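Local coordinates for dihydroorotase (Campylobacter jejuni subsp. jejuni, PDB 3PNU), which probably catalyses the reversible, zinc-dependent cyclisation of N-carbamoyl-L-aspartate to dihydroorotate in de novo pyrimidine biosynthesis, at residues Leu49-Phe54 with Lys82-Glu87; Ala56-Pro61 with Pro151-Gly156; Pro228-Lys233 with Val345-Gly350; Pro287-Leu292 with Glu300-Phe305. One frame throughout, in Å; residues are numbered along the deposited sequence.

Overall arrangement
Four contacts sample a TIM-barrel hydrolase from its outer helices to its metal centre. The centre of contact 2 lies about 7 Å from the centre of the chain; its few methyl contacts cross the barrel beside a zinc ion. The centres of contacts 1, 3 and 4 lie about 15 to 17 Å from it. Contact 4, two consecutive helices packed together, is buried, with apolar side chains and no hydrogen bond across it, whereas contacts 1 and 3 are only partly buried and admit a glutamate and a histidine. Contact 1 joins the helices before and after strand 56-59 in the chain, the strand that contact 2 uses. K233 of contact 3 touches H155 of contact 2, and M348 touches V288 of contact 4.

Contact 1 (Leu49-Phe54 with Lys82-Glu87); sequences LSARDF and KACKDE
A51 and C84 meet where two consecutive outer helices of the TIM barrel run out, helix 40-51 and helix 70-84. Strand 56-59 lies between these helices in the chain, so the contact joins the helix before that strand to the helix after it.

The apolar part is small. The methyl of A51 points at the second segment and touches two side chains: its CB lies 3.9 Å from SG of C84 and 4.0 Å from CB of E87. SG stands beside the backbone N of C84 (chi1 -56°), which places the thiol alongside the methyl. A51 is buried, with F89 also packing on it.

The backbone takes part through the turn that ends helix 70-84. K85 leaves helical geometry with positive phi, and a type II' beta turn from C84 to E87 brings the chain back to A51. There CB of E87 approaches the carbonyl O of A51 at 3.8 Å, a van der Waals contact. That oxygen also accepts a hydrogen bond from NZ of K322.

The charged groups pass one another without bridging. E87 folds back at chi2 (-70°), laying its carboxylate against the backbone and CB of R52. The R52 chain leads away from the glutamate toward its own neighbour, where NE forms a salt bridge of 2.8 Å with OD1 of D53. NE is left 6.4 Å from OE1 of E87, too far for a bridge, though opposite charges at that range may still attract weakly. Instead, OE1 of E87 rests 3.6 Å from the aliphatic CB of R52.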
# COMPACT_ATOMS: atom_id res chain seq x y z
N LEU A 49 5.40 -25.44 -14.22
CA LEU A 49 4.30 -24.55 -14.56
C LEU A 49 4.69 -23.52 -15.64
O LEU A 49 3.84 -23.04 -16.40
CB LEU A 49 3.75 -23.90 -13.29
CG LEU A 49 3.17 -24.94 -12.32
CD1 LEU A 49 2.83 -24.33 -10.96
CD2 LEU A 49 1.93 -25.62 -12.93
N SER A 50 5.99 -23.21 -15.71
CA SER A 50 6.54 -22.28 -16.71
C SER A 50 7.08 -23.04 -17.92
O SER A 50 6.80 -22.68 -19.05
CB SER A 50 7.68 -21.43 -16.12
OG SER A 50 7.22 -20.56 -15.10
N ALA A 51 7.86 -24.08 -17.65
CA ALA A 51 8.51 -24.90 -18.70
C ALA A 51 7.51 -25.44 -19.70
O ALA A 51 7.85 -25.67 -20.85
CB ALA A 51 9.32 -26.04 -18.07
N ARG A 52 6.29 -25.65 -19.25
CA ARG A 52 5.23 -26.15 -20.11
C ARG A 52 4.72 -25.09 -21.10
O ARG A 52 4.43 -25.40 -22.25
CB ARG A 52 4.06 -26.66 -19.25
CG ARG A 52 2.74 -26.75 -19.99
CD ARG A 52 1.55 -26.86 -19.02
NE ARG A 52 0.37 -26.17 -19.56
CZ ARG A 52 -0.81 -26.10 -18.96
NH1 ARG A 52 -1.03 -26.70 -17.81
NH2 ARG A 52 -1.80 -25.43 -19.54
N ASP A 53 4.61 -23.84 -20.68
CA ASP A 53 4.05 -22.78 -21.55
C ASP A 53 5.09 -21.94 -22.29
O ASP A 53 4.75 -21.22 -23.21
CB ASP A 53 3.10 -21.86 -20.75
CG ASP A 53 1.88 -22.61 -20.15
OD1 ASP A 53 1.82 -23.86 -20.26
OD2 ASP A 53 0.98 -21.96 -19.55
N PHE A 54 6.35 -22.03 -21.89
CA PHE A 54 7.41 -21.23 -22.53
C PHE A 54 8.54 -22.08 -23.09
O PHE A 54 8.82 -23.15 -22.57
CB PHE A 54 7.95 -20.18 -21.53
CG PHE A 54 6.95 -19.11 -21.19
CD1 PHE A 54 6.90 -17.93 -21.92
CD2 PHE A 54 6.02 -19.31 -20.19
CE1 PHE A 54 5.95 -16.95 -21.63
CE2 PHE A 54 5.06 -18.33 -19.89
CZ PHE A 54 5.03 -17.16 -20.62
N LYS A 82 16.51 -30.81 -14.53
CA LYS A 82 15.84 -31.99 -13.96
C LYS A 82 14.40 -31.69 -13.62
O LYS A 82 13.51 -32.45 -13.96
CB LYS A 82 16.51 -32.46 -12.67
CG LYS A 82 17.74 -33.37 -12.82
CD LYS A 82 18.14 -33.98 -11.45
CE LYS A 82 16.99 -34.84 -10.83
NZ LYS A 82 17.29 -35.33 -9.44
N ALA A 83 14.18 -30.56 -12.94
CA ALA A 83 12.85 -30.15 -12.49
C ALA A 83 11.83 -30.00 -13.62
O ALA A 83 10.63 -30.15 -13.39
CB ALA A 83 12.96 -28.85 -11.70
N CYS A 84 12.32 -29.71 -14.82
CA CYS A 84 11.46 -29.53 -16.00
C CYS A 84 11.17 -30.86 -16.66
O CYS A 84 10.08 -31.07 -17.21
CB CYS A 84 12.16 -28.62 -16.99
SG CYS A 84 12.60 -27.08 -16.25
N LYS A 85 12.17 -31.74 -16.63
CA LYS A 85 12.07 -33.09 -17.17
C LYS A 85 11.86 -33.02 -18.69
O LYS A 85 12.64 -32.40 -19.41
CB LYS A 85 10.91 -33.85 -16.48
CG LYS A 85 11.02 -33.87 -14.96
CD LYS A 85 9.92 -34.68 -14.28
CE LYS A 85 10.10 -34.63 -12.76
NZ LYS A 85 9.16 -35.52 -12.03
N ASP A 86 10.78 -33.65 -19.15
CA ASP A 86 10.49 -33.87 -20.56
C ASP A 86 10.05 -32.65 -21.37
O ASP A 86 9.78 -32.77 -22.57
CB ASP A 86 9.42 -34.95 -20.65
CG ASP A 86 8.18 -34.61 -19.84
OD1 ASP A 86 7.95 -33.41 -19.57
OD2 ASP A 86 7.44 -35.55 -19.46
N GLU A 87 9.97 -31.48 -20.74
CA GLU A 87 9.52 -30.28 -21.44
C GLU A 87 10.61 -29.67 -22.31
O GLU A 87 11.79 -29.74 -21.98
CB GLU A 87 9.07 -29.23 -20.42
CG GLU A 87 7.85 -29.63 -19.60
CD GLU A 87 6.57 -29.67 -20.43
OE1 GLU A 87 5.50 -29.92 -19.84
OE2 GLU A 87 6.64 -29.42 -21.66

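Contact 2 (Ala56-Pro61 with Pro151-Gly156); sequences AAVIMP and PLLVHG. With ZN (zinc ion), chain C.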
# COMPACT_ATOMS: atom_id res chain seq x y z
N ALA A 56 11.58 -20.83 -23.36
CA ALA A 56 12.75 -20.34 -22.62
C ALA A 56 12.37 -19.21 -21.64
O ALA A 56 11.34 -18.55 -21.79
CB ALA A 56 13.85 -19.84 -23.61
N ALA A 57 13.22 -18.98 -20.65
CA ALA A 57 12.96 -17.92 -19.67
C ALA A 57 14.25 -17.43 -19.05
O ALA A 57 15.15 -18.22 -18.80
CB ALA A 57 12.03 -18.43 -18.60
N VAL A 58 14.35 -16.12 -18.83
CA VAL A 58 15.50 -15.57 -18.13
C VAL A 58 15.28 -15.94 -16.67
O VAL A 58 14.23 -15.62 -16.11
CB VAL A 58 15.65 -14.05 -18.28
CG1 VAL A 58 16.85 -13.58 -17.49
CG2 VAL A 58 15.80 -13.65 -19.74
N ILE A 59 16.25 -16.64 -16.07
CA ILE A 59 16.16 -17.13 -14.69
C ILE A 59 16.94 -16.18 -13.80
O ILE A 59 18.18 -16.05 -13.93
CB ILE A 59 16.76 -18.55 -14.57
CG1 ILE A 59 16.22 -19.46 -15.68
CG2 ILE A 59 16.52 -19.15 -13.15
CD1 ILE A 59 14.73 -19.52 -15.76
N MET A 60 16.25 -15.50 -12.89
CA MET A 60 16.93 -14.53 -12.02
C MET A 60 17.75 -15.25 -10.96
O MET A 60 17.37 -16.34 -10.52
CB MET A 60 15.96 -13.51 -11.45
CG MET A 60 15.27 -12.67 -12.54
SD MET A 60 16.49 -11.80 -13.56
CE MET A 60 15.44 -10.95 -14.74
N PRO A 61 18.89 -14.66 -10.56
CA PRO A 61 19.81 -15.31 -9.68
C PRO A 61 19.70 -14.93 -8.20
O PRO A 61 20.66 -15.17 -7.45
CB PRO A 61 21.15 -14.76 -10.19
CG PRO A 61 20.82 -13.33 -10.56
CD PRO A 61 19.33 -13.29 -10.85
N PRO A 151 24.37 -8.30 -21.61
CA PRO A 151 23.42 -7.27 -21.20
C PRO A 151 23.29 -7.10 -19.69
O PRO A 151 23.46 -8.06 -18.96
CB PRO A 151 22.10 -7.79 -21.75
CG PRO A 151 22.26 -9.29 -21.71
CD PRO A 151 23.70 -9.55 -22.02
N LEU A 152 23.00 -5.87 -19.24
CA LEU A 152 22.79 -5.56 -17.82
C LEU A 152 21.28 -5.44 -17.60
O LEU A 152 20.62 -4.57 -18.21
CB LEU A 152 23.49 -4.25 -17.43
CG LEU A 152 23.43 -3.82 -15.94
CD1 LEU A 152 24.28 -4.72 -15.03
CD2 LEU A 152 23.85 -2.39 -15.76
N LEU A 153 20.74 -6.35 -16.77
CA LEU A 153 19.35 -6.39 -16.41
C LEU A 153 19.32 -5.71 -15.04
O LEU A 153 20.12 -6.04 -14.17
CB LEU A 153 18.87 -7.85 -16.30
CG LEU A 153 19.38 -8.82 -17.38
CD1 LEU A 153 18.80 -10.22 -17.14
CD2 LEU A 153 19.10 -8.33 -18.82
N VAL A 154 18.41 -4.77 -14.83
CA VAL A 154 18.41 -4.01 -13.59
C VAL A 154 17.06 -3.92 -12.92
O VAL A 154 16.06 -3.74 -13.58
CB VAL A 154 18.85 -2.56 -13.93
CG1 VAL A 154 18.85 -1.64 -12.71
CG2 VAL A 154 20.23 -2.59 -14.60
N HIS A 155 17.04 -4.08 -11.60
CA HIS A 155 15.82 -3.86 -10.82
C HIS A 155 15.94 -2.37 -10.48
O HIS A 155 16.67 -1.99 -9.56
CB HIS A 155 15.80 -4.73 -9.57
CG HIS A 155 14.59 -4.51 -8.71
ND1 HIS A 155 13.62 -5.47 -8.52
CD2 HIS A 155 14.17 -3.42 -8.03
CE1 HIS A 155 12.67 -5.00 -7.73
NE2 HIS A 155 12.98 -3.75 -7.43
N GLY A 156 15.25 -1.52 -11.23
CA GLY A 156 15.37 -0.06 -11.09
C GLY A 156 14.55 0.66 -10.02
O GLY A 156 13.52 1.25 -10.30
ZN ZN C . 12.91 -7.05 -9.66
O HOH W 1 11.29 -8.20 -9.28
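L153 reaches across toward V58 and M60, and a single methyl, CD1, does all the touching from its side. V58 and L153 point their CB atoms at each other's strand, and their branches cross at a slant, with CG1 of V58 3.9 Å from CD1 of L153. CG1 is the branch set opposite the backbone N (chi1 178°), which carries it out toward the leucine. M60 gets there differently. Its CB does not point across, but the chain bends at chi2 (-57°) and swings the terminal methyl round, so that CE comes within 4.2 Å of the same CD1. One leucine methyl is thus met by a valine branch and a methionine end.

The segments are not paired: even the nearest CA atoms, those of M60 and L153, are 9.6 Å apart, and only side chains span the gap. This is packing inside a TIM barrel, next to the binuclear zinc centre of a dihydroorotase. H155, two residues beyond L153, binds a zinc ion through ND1 at 2.1 Å. A water lies 2.0 Å from the same zinc as a further ligand, and H189 and the carboxylated K116 belong to the same site. NE2 of H155 is hydrogen-bonded to OE1 of E157, which helps fix the ring's rotation. M60 also packs against H34 and H36, ligands of the other zinc.

Strand 56-59 lies between parallel strands 31-35 and 90-93, with helix 70-84 packed on I59; strand 152-154 begins the other parallel run, beside strand 185-187.

Contact 3 (Pro228-Lys233 with Val345-Gly350); sequences PHLFCK and VPYMAG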
# COMPACT_ATOMS: atom_id res chain seq x y z
N PRO A 228 -2.90 -8.47 -0.24
CA PRO A 228 -1.51 -8.95 -0.28
C PRO A 228 -1.11 -9.79 -1.49
O PRO A 228 0.07 -9.84 -1.83
CB PRO A 228 -1.36 -9.76 1.02
CG PRO A 228 -2.74 -10.14 1.39
CD PRO A 228 -3.63 -9.01 0.92
N HIS A 229 -2.08 -10.46 -2.11
CA HIS A 229 -1.80 -11.26 -3.30
C HIS A 229 -1.45 -10.37 -4.51
O HIS A 229 -0.94 -10.87 -5.52
CB HIS A 229 -2.97 -12.22 -3.63
CG HIS A 229 -3.21 -13.27 -2.58
ND1 HIS A 229 -2.27 -14.23 -2.26
CD2 HIS A 229 -4.28 -13.52 -1.79
CE1 HIS A 229 -2.75 -15.01 -1.31
NE2 HIS A 229 -3.97 -14.60 -1.01
N LEU A 230 -1.72 -9.07 -4.40
CA LEU A 230 -1.43 -8.11 -5.48
C LEU A 230 -0.28 -7.19 -5.09
O LEU A 230 -0.01 -6.19 -5.76
CB LEU A 230 -2.65 -7.29 -5.82
CG LEU A 230 -3.86 -8.05 -6.34
CD1 LEU A 230 -5.03 -7.11 -6.64
CD2 LEU A 230 -3.50 -8.87 -7.61
N PHE A 231 0.41 -7.53 -4.01
CA PHE A 231 1.52 -6.76 -3.51
C PHE A 231 2.84 -7.29 -4.05
O PHE A 231 3.19 -8.48 -3.85
CB PHE A 231 1.51 -6.75 -1.97
CG PHE A 231 2.75 -6.16 -1.35
CD1 PHE A 231 3.07 -4.82 -1.55
CD2 PHE A 231 3.58 -6.93 -0.53
CE1 PHE A 231 4.20 -4.27 -0.97
CE2 PHE A 231 4.70 -6.40 0.06
CZ PHE A 231 5.02 -5.05 -0.16
N CYS A 232 3.57 -6.41 -4.74
CA CYS A 232 4.87 -6.74 -5.30
C CYS A 232 5.75 -5.50 -5.39
O CYS A 232 5.31 -4.38 -5.10
CB CYS A 232 4.70 -7.31 -6.71
SG CYS A 232 4.03 -6.09 -7.88
N LYS A 233 6.99 -5.72 -5.81
CA LYS A 233 7.95 -4.68 -6.03
C LYS A 233 8.35 -4.76 -7.51
O LYS A 233 8.68 -5.84 -8.00
CB LYS A 233 9.16 -4.87 -5.11
CG LYS A 233 8.77 -4.75 -3.62
CD LYS A 233 9.97 -4.92 -2.69
CE LYS A 233 9.57 -4.90 -1.18
NZ LYS A 233 9.18 -3.56 -0.69
N VAL A 345 0.13 -19.94 -3.62
CA VAL A 345 -1.11 -19.36 -4.08
C VAL A 345 -0.81 -18.67 -5.40
O VAL A 345 0.05 -17.80 -5.47
CB VAL A 345 -1.69 -18.30 -3.10
CG1 VAL A 345 -3.04 -17.80 -3.61
CG2 VAL A 345 -1.83 -18.88 -1.68
N PRO A 346 -1.52 -19.05 -6.46
CA PRO A 346 -1.29 -18.45 -7.76
C PRO A 346 -2.06 -17.17 -7.95
O PRO A 346 -2.98 -16.90 -7.20
CB PRO A 346 -1.85 -19.49 -8.72
CG PRO A 346 -3.03 -20.02 -7.99
CD PRO A 346 -2.61 -20.05 -6.51
N TYR A 347 -1.65 -16.41 -8.96
CA TYR A 347 -2.28 -15.17 -9.35
C TYR A 347 -3.61 -15.54 -9.97
O TYR A 347 -3.75 -16.63 -10.53
CB TYR A 347 -1.39 -14.42 -10.36
CG TYR A 347 -1.99 -13.14 -10.93
CD1 TYR A 347 -2.28 -12.06 -10.10
CD2 TYR A 347 -2.22 -12.99 -12.28
CE1 TYR A 347 -2.82 -10.88 -10.61
CE2 TYR A 347 -2.76 -11.80 -12.80
CZ TYR A 347 -3.04 -10.75 -11.94
OH TYR A 347 -3.58 -9.57 -12.41
N MET A 348 -4.59 -14.65 -9.88
CA MET A 348 -5.92 -14.93 -10.43
C MET A 348 -6.54 -16.19 -9.77
O MET A 348 -7.50 -16.74 -10.28
CB MET A 348 -5.80 -15.12 -11.94
CG MET A 348 -5.55 -13.84 -12.74
SD MET A 348 -7.07 -12.95 -13.12
CE MET A 348 -6.45 -11.51 -14.00
N ALA A 349 -5.97 -16.63 -8.64
CA ALA A 349 -6.48 -17.80 -7.92
C ALA A 349 -8.01 -17.78 -7.87
O ALA A 349 -8.62 -16.72 -7.69
CB ALA A 349 -5.91 -17.84 -6.52
N GLY A 350 -8.63 -18.94 -8.06
CA GLY A 350 -10.11 -19.06 -8.04
C GLY A 350 -10.87 -18.32 -9.12
O GLY A 350 -12.10 -18.31 -9.13
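This is a partly buried loop-to-loop contact: the segment P228-K233, between helix 218-223 and helix 239-250, meets the segment V345-G350, which links strand 343-344 to strand 352-357. No hydrogen bond crosses it; two side-chain pairs make it.

H229 and V345 cross at about a right angle. CG1 of V345 comes obliquely to the imidazole, 3.6 Å from CE1 of H229, and the other valine methyl, CG2, lies 4.0 Å from the same carbon. The histidine is exposed and modelled in two conformers; these distances hold for one of them, so this half of the contact is tentative.

The contact joins a loop of the TIM barrel to the connection that leads into strand 352-357 of the small antiparallel sheet. Y347 lies deeper, in a type II beta turn running from P346 to A349. A chi1 of 176° turns its ring away from the backbone N and toward L230, whose CD2 meets the ring edge in its plane, 3.7 Å from CE1 of Y347. L230 also packs on D220 and V221 of helix 218-223, while V279 touches Y347. Further along the first loop, NZ of K233 donates a hydrogen bond to the carbonyl O of G224 of the second subunit, and P228 packs on M226 of that subunit.

Contact 4 (Pro287-Leu292 with Glu300-Phe305); sequences PVLAEL and ENLQKF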
# COMPACT_ATOMS: atom_id res chain seq x y z
N PRO A 287 -3.04 -17.48 -21.09
CA PRO A 287 -4.47 -17.22 -21.31
C PRO A 287 -4.86 -15.78 -20.94
O PRO A 287 -5.59 -15.11 -21.71
CB PRO A 287 -5.17 -18.28 -20.43
CG PRO A 287 -4.09 -18.86 -19.54
CD PRO A 287 -2.78 -18.62 -20.18
N VAL A 288 -4.35 -15.27 -19.81
CA VAL A 288 -4.68 -13.91 -19.41
C VAL A 288 -4.20 -12.94 -20.49
O VAL A 288 -4.97 -12.08 -20.92
CB VAL A 288 -4.11 -13.53 -18.02
CG1 VAL A 288 -4.58 -12.12 -17.63
CG2 VAL A 288 -4.52 -14.56 -16.95
N LEU A 289 -2.96 -13.11 -20.97
CA LEU A 289 -2.44 -12.25 -22.06
C LEU A 289 -3.27 -12.38 -23.33
O LEU A 289 -3.54 -11.39 -24.03
CB LEU A 289 -0.98 -12.57 -22.39
CG LEU A 289 0.13 -12.00 -21.48
CD1 LEU A 289 1.49 -12.50 -21.92
CD2 LEU A 289 0.10 -10.48 -21.49
N ALA A 290 -3.67 -13.61 -23.64
CA ALA A 290 -4.50 -13.85 -24.81
C ALA A 290 -5.78 -12.99 -24.74
O ALA A 290 -6.09 -12.26 -25.67
CB ALA A 290 -4.83 -15.34 -24.92
N GLU A 291 -6.49 -13.06 -23.62
CA GLU A 291 -7.73 -12.26 -23.47
C GLU A 291 -7.45 -10.75 -23.63
O GLU A 291 -8.14 -10.05 -24.39
CB GLU A 291 -8.43 -12.61 -22.13
CG GLU A 291 -9.69 -11.76 -21.73
CD GLU A 291 -10.82 -11.72 -22.78
OE1 GLU A 291 -11.81 -10.97 -22.57
OE2 GLU A 291 -10.75 -12.41 -23.81
N LEU A 292 -6.42 -10.26 -22.92
CA LEU A 292 -6.02 -8.85 -22.97
C LEU A 292 -5.75 -8.35 -24.36
O LEU A 292 -6.27 -7.30 -24.76
CB LEU A 292 -4.77 -8.63 -22.12
CG LEU A 292 -5.00 -8.37 -20.64
CD1 LEU A 292 -3.71 -8.58 -19.85
CD2 LEU A 292 -5.56 -6.95 -20.49
N GLU A 300 -0.72 -10.40 -33.70
CA GLU A 300 0.61 -10.07 -34.16
C GLU A 300 1.41 -9.36 -33.06
O GLU A 300 2.55 -9.73 -32.78
CB GLU A 300 0.56 -9.16 -35.40
CG GLU A 300 1.95 -8.72 -35.91
CD GLU A 300 1.91 -7.89 -37.19
OE1 GLU A 300 2.97 -7.36 -37.61
OE2 GLU A 300 0.81 -7.77 -37.78
N ASN A 301 0.80 -8.35 -32.46
CA ASN A 301 1.45 -7.60 -31.40
C ASN A 301 1.70 -8.45 -30.17
O ASN A 301 2.67 -8.24 -29.48
CB ASN A 301 0.73 -6.29 -31.13
CG ASN A 301 0.89 -5.30 -32.27
OD1 ASN A 301 1.73 -5.48 -33.14
ND2 ASN A 301 0.11 -4.25 -32.27
N LEU A 302 0.85 -9.43 -29.91
CA LEU A 302 1.10 -10.31 -28.78
C LEU A 302 2.35 -11.17 -29.08
O LEU A 302 3.20 -11.40 -28.21
CB LEU A 302 -0.11 -11.20 -28.51
CG LEU A 302 0.09 -12.28 -27.43
CD1 LEU A 302 0.76 -11.71 -26.19
CD2 LEU A 302 -1.25 -12.95 -27.05
N GLN A 303 2.45 -11.62 -30.33
CA GLN A 303 3.56 -12.45 -30.78
C GLN A 303 4.86 -11.65 -30.70
O GLN A 303 5.91 -12.22 -30.44
CB GLN A 303 3.30 -12.96 -32.22
CG GLN A 303 4.44 -13.77 -32.85
CD GLN A 303 4.83 -15.01 -32.05
OE1 GLN A 303 3.99 -15.74 -31.51
NE2 GLN A 303 6.13 -15.27 -32.01
N LYS A 304 4.77 -10.35 -30.92
CA LYS A 304 5.94 -9.46 -30.80
C LYS A 304 6.37 -9.27 -29.34
O LYS A 304 7.56 -9.38 -29.00
CB LYS A 304 5.63 -8.09 -31.39
CG LYS A 304 5.79 -7.94 -32.92
CD LYS A 304 5.16 -6.62 -33.37
CE LYS A 304 5.45 -6.23 -34.81
NZ LYS A 304 6.80 -5.59 -34.97
N PHE A 305 5.40 -8.99 -28.49
CA PHE A 305 5.62 -8.73 -27.08
C PHE A 305 6.17 -9.95 -26.34
O PHE A 305 7.07 -9.82 -25.52
CB PHE A 305 4.31 -8.19 -26.47
CG PHE A 305 4.38 -7.90 -24.99
CD1 PHE A 305 5.31 -7.00 -24.48
CD2 PHE A 305 3.48 -8.49 -24.12
CE1 PHE A 305 5.37 -6.74 -23.13
CE2 PHE A 305 3.53 -8.22 -22.77
CZ PHE A 305 4.47 -7.35 -22.27
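Helix 285-296 and helix 299-314, consecutive in the chain and separated by a very short connection, pack here as a roughly antiparallel, inclined pair. The axes of the two short segments come within 10.5 Å, with 140° between their N-to-C directions. All four touching residues are buried, and no hydrogen bond passes between the two segments. L302 makes the closest approach: its CD2 methyl lies 4.0 Å from CA of A290 and 4.1 Å from the carbonyl O of L289, so it sits against the backbone of the facing helix. The CB of A290 itself points away, which exposes its main chain to the leucine. The other branch of L302, CD1, meets CB of L289 at 4.3 Å. Both branches get there because chi1, at 174°, extends the isobutyl group out from its helix.

In this TIM-barrel hydrolase the pair also closes against the small antiparallel sheet: F355 of strand 352-357 and M25 of strand 25-28 pack on A290, and L27 packs on L302. One turn further along helix 299-314, F305 presents a ring edge. CD2 of L289 lies near the plane of that ring, 4.3 Å from CE2 of F305. L289 therefore bridges both residues of the second helix, with CB on L302 and CD2 on F305, and also packs on L211 and on L306 of helix 299-314.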